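Acetyl-xylan esterase (Streptomyces lividans, PDB 2CC0) removes acetyl groups from acetylated xylan as a metal-ion-dependent family 4 carbohydrate esterase involved in plant cell wall degradation. Local coordinates at the interface of chains A and B. Coordinates in Å, arbitrary orientation; residue numbers count along the deposited sequence, not the author numbering. Chains: chain A/B, Acetyl-xylan esterase.

Contact 1: the interface of chains A and B. Residues chain A 111-112, 115-116, 118; chain B 108, 111-112, 115.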
# COMPACT_ATOMS: atom_id res chain seq x y z
N ARG A 111 3.89 -6.63 12.40
CA ARG A 111 4.70 -6.55 11.17
C ARG A 111 5.87 -7.55 11.20
O ARG A 111 6.21 -8.16 10.17
CB ARG A 111 5.20 -5.11 10.92
CG ARG A 111 4.08 -4.09 10.66
CD ARG A 111 3.75 -3.98 9.15
NE ARG A 111 2.67 -3.01 8.92
CZ ARG A 111 2.85 -1.69 8.87
NH1 ARG A 111 4.07 -1.18 9.10
NH2 ARG A 111 1.81 -0.88 8.62
N SER A 112 6.52 -7.70 12.36
CA SER A 112 7.63 -8.65 12.49
C SER A 112 7.16 -10.09 12.25
O SER A 112 7.84 -10.87 11.59
CB SER A 112 8.32 -8.51 13.85
OG SER A 112 7.51 -9.00 14.90
N ALA A 115 6.51 -10.65 8.57
CA ALA A 115 7.78 -10.79 7.84
C ALA A 115 8.36 -12.20 8.03
O ALA A 115 8.85 -12.80 7.07
CB ALA A 115 8.79 -9.74 8.30
N LYS A 116 8.27 -12.72 9.26
CA LYS A 116 8.75 -14.07 9.55
C LYS A 116 8.15 -15.10 8.57
O LYS A 116 8.84 -16.01 8.12
CB LYS A 116 8.37 -14.46 10.99
CG LYS A 116 8.79 -15.88 11.38
CD LYS A 116 8.49 -16.21 12.84
CE LYS A 116 8.66 -17.72 13.07
NZ LYS A 116 8.31 -18.02 14.49
N GLY A 118 6.80 -14.45 5.59
CA GLY A 118 6.84 -13.97 4.21
C GLY A 118 5.53 -13.40 3.72
O GLY A 118 5.21 -13.52 2.52
N ALA B 108 11.60 -10.65 2.38
CA ALA B 108 11.13 -10.85 3.77
C ALA B 108 12.18 -10.43 4.81
O ALA B 108 11.83 -9.94 5.89
CB ALA B 108 10.69 -12.31 3.99
N ARG B 111 11.88 -6.77 5.10
CA ARG B 111 10.65 -6.50 5.87
C ARG B 111 10.85 -6.69 7.39
O ARG B 111 10.33 -5.89 8.19
CB ARG B 111 9.50 -7.36 5.37
CG ARG B 111 9.12 -7.08 3.89
CD ARG B 111 7.99 -6.05 3.81
NE ARG B 111 7.59 -5.76 2.42
CZ ARG B 111 6.71 -6.49 1.73
NH1 ARG B 111 6.14 -7.56 2.28
NH2 ARG B 111 6.39 -6.15 0.47
N SER B 112 11.60 -7.73 7.78
CA SER B 112 11.91 -7.96 9.19
C SER B 112 12.70 -6.80 9.80
O SER B 112 12.43 -6.37 10.93
CB SER B 112 12.67 -9.28 9.36
OG SER B 112 11.83 -10.38 9.06
N ALA B 115 10.49 -3.76 10.24
CA ALA B 115 9.62 -3.95 11.42
C ALA B 115 10.36 -3.70 12.73
O ALA B 115 9.82 -3.07 13.63
CB ALA B 115 8.98 -5.35 11.39
O HOH W 1 10.60 -10.90 11.54

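Contact 2: the interface of chains A and B. Residues chain A 119-120, 184-185; chain B 106, 111, 121.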
# COMPACT_ATOMS: atom_id res chain seq x y z
N LEU A 119 4.78 -12.77 4.62
CA LEU A 119 3.48 -12.19 4.30
C LEU A 119 3.55 -10.67 4.11
O LEU A 119 4.12 -9.96 4.93
CB LEU A 119 2.49 -12.50 5.44
CG LEU A 119 2.13 -13.98 5.57
CD1 LEU A 119 1.52 -14.25 6.94
CD2 LEU A 119 1.15 -14.47 4.47
N THR A 120 2.92 -10.19 3.04
CA THR A 120 2.73 -8.75 2.82
C THR A 120 1.42 -8.33 3.47
O THR A 120 0.40 -8.95 3.21
CB THR A 120 2.71 -8.50 1.32
OG1 THR A 120 3.99 -8.89 0.81
CG2 THR A 120 2.46 -7.01 0.99
N PRO A 184 2.48 -9.04 -4.02
CA PRO A 184 3.17 -9.13 -2.73
C PRO A 184 4.27 -8.09 -2.53
O PRO A 184 4.65 -7.81 -1.40
CB PRO A 184 3.80 -10.54 -2.74
CG PRO A 184 3.00 -11.29 -3.76
CD PRO A 184 2.67 -10.27 -4.82
N GLN A 185 4.77 -7.50 -3.63
CA GLN A 185 5.83 -6.51 -3.53
C GLN A 185 5.25 -5.17 -3.05
O GLN A 185 5.75 -4.56 -2.09
CB GLN A 185 6.53 -6.37 -4.88
CG GLN A 185 7.28 -7.64 -5.30
CD GLN A 185 6.69 -8.36 -6.53
OE1 GLN A 185 5.93 -9.32 -6.39
NE2 GLN A 185 7.07 -7.90 -7.74
N THR B 106 12.60 -5.30 -2.53
CA THR B 106 12.37 -5.78 -1.15
C THR B 106 12.28 -7.31 -1.07
O THR B 106 12.15 -7.97 -2.08
CB THR B 106 11.10 -5.11 -0.57
OG1 THR B 106 10.92 -5.52 0.80
CG2 THR B 106 9.91 -5.45 -1.39
N ARG B 111 11.88 -6.77 5.10
CA ARG B 111 10.65 -6.50 5.87
C ARG B 111 10.85 -6.69 7.39
O ARG B 111 10.33 -5.89 8.19
CB ARG B 111 9.50 -7.36 5.37
CG ARG B 111 9.12 -7.08 3.89
CD ARG B 111 7.99 -6.05 3.81
NE ARG B 111 7.59 -5.76 2.42
CZ ARG B 111 6.71 -6.49 1.73
NH1 ARG B 111 6.14 -7.56 2.28
NH2 ARG B 111 6.39 -6.15 0.47
N GLU B 121 6.94 0.12 5.01
CA GLU B 121 7.52 0.17 3.66
C GLU B 121 6.61 0.96 2.74
O GLU B 121 5.38 0.76 2.74
CB GLU B 121 7.70 -1.25 3.13
CG GLU B 121 8.44 -1.34 1.84
CD GLU B 121 8.68 -2.80 1.48
OE1 GLU B 121 9.71 -3.35 1.93
OE2 GLU B 121 7.82 -3.38 0.78
O HOH W 2 6.36 -8.69 5.10
O HOH W 3 5.33 -2.63 -0.07

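Contact 1: the interface of chains A and B
The hydroxyl OG of B:Ser112 has two polar partners where it meets A:Ala115. OG of B:Ser112 donates to the carbonyl O of B:Ala108, one helical turn earlier, at 3.2 Å. OG of B:Ser112 also bonds a water at 2.8 Å, and that water lies 2.8 Å from the carbonyl O of A:Ser112. No direct polar bond crosses this patch. The torsion of B:Ser112 sets OG beside its own backbone N and anti to the carbonyl carbon (chi1 -68°), which turns it back towards B:Ala108. The donor stands 32° off the plane of that carbonyl.

The site is a helix-to-helix contact at the two-fold of the A/B pair. Helix 108-116 of one copy packs on its twin. The small residues let the backbones come near. The methyl CB of A:Ala115 points into chain B, with CA of B:Ser112 at 3.7 Å and CB of B:Arg111 at 3.8 Å. The twin role falls to B:Ala115, whose CB meets CA of A:Ser112 at 3.7 Å. In A:Ser112 the hydroxyl takes another rotamer (chi1 71°), between the backbone N and the carbonyl carbon. The two serines therefore break the symmetry in detail. The methyl CB of B:Ala108 lies 3.6 Å from the carbonyl O of A:Ala115.

Contact 2: the interface of chains A and B
Direct hydrogen bonds join the guanidinium of B:Arg111 to chain A. Its NH1 donates to the hydroxyl OG1 of A:Thr120 at 2.9 Å, and the bond is nearly straight (170° at H). Its NH2 donates to the carbonyl O of A:Pro184 at 3.0 Å. Both acceptors lie at the edge of the guanidinium, close to its plane. The carbonyl O of A:Gln185 is also near NH2, but the N-H points away from it and no bond forms.

Within chain A, OG1 of A:Thr120 donates to the same A:Pro184 oxygen at 2.5 Å, in the carbonyl plane and on a lone pair. That oxygen thus takes two donors, one from each chain. A:Thr120 holds OG1 beside its backbone N (chi1 -62°), turned towards both the arginine and A:Pro184.

A salt bridge within chain B steadies the arginine. NE and NH2 of B:Arg111 grip one carboxylate oxygen, OE2 of B:Glu121, side-on and from the same face of the carboxylate. NE of B:Arg111 lies 2.9 Å from OE2 of B:Glu121 and stands well above the carboxylate plane. NH2 of B:Arg111 lies 3.1 Å from OE2 of B:Glu121, on the syn side but somewhat tilted from the plane. The other oxygen, OE1 of B:Glu121, accepts from the hydroxyl OG1 of B:Thr106 at 2.7 Å. This second-shell bond helps fix the carboxylate's rotation. The negative charge beside the guanidinium probably offsets its positive charge.

Water adds two bridges. One links NH1 of B:Arg111 to the carbonyl O of A:Leu119. The other links OE2 of B:Glu121 to the carbonyl O of A:Gln185, with the water 2.7 Å from OE2 of B:Glu121.

The site is a polar dock for an arginine side chain on the partner's surface. It ties helix 108-116 of one copy to strand 120-121 and the 184-185 loop of the other, and may support dimer formation if this pairing persists in solution.

Contact 1 and contact 2 are neighbours in one two-fold interface, with the centres of their C-alpha atoms about 8 Å apart. They share B:Arg111. Its CB belongs to the apolar helix packing of contact 1, while its guanidinium makes the polar bonds of contact 2. Helix 108-116 of chain B therefore serves both. On the chain A side, contact 1 ends at A:Gly118 and contact 2 resumes at A:Leu119. Exchange of the chains gives a twin of contact 2. The pairing may be a biological dimer or a crystal contact; the structure alone does not show which.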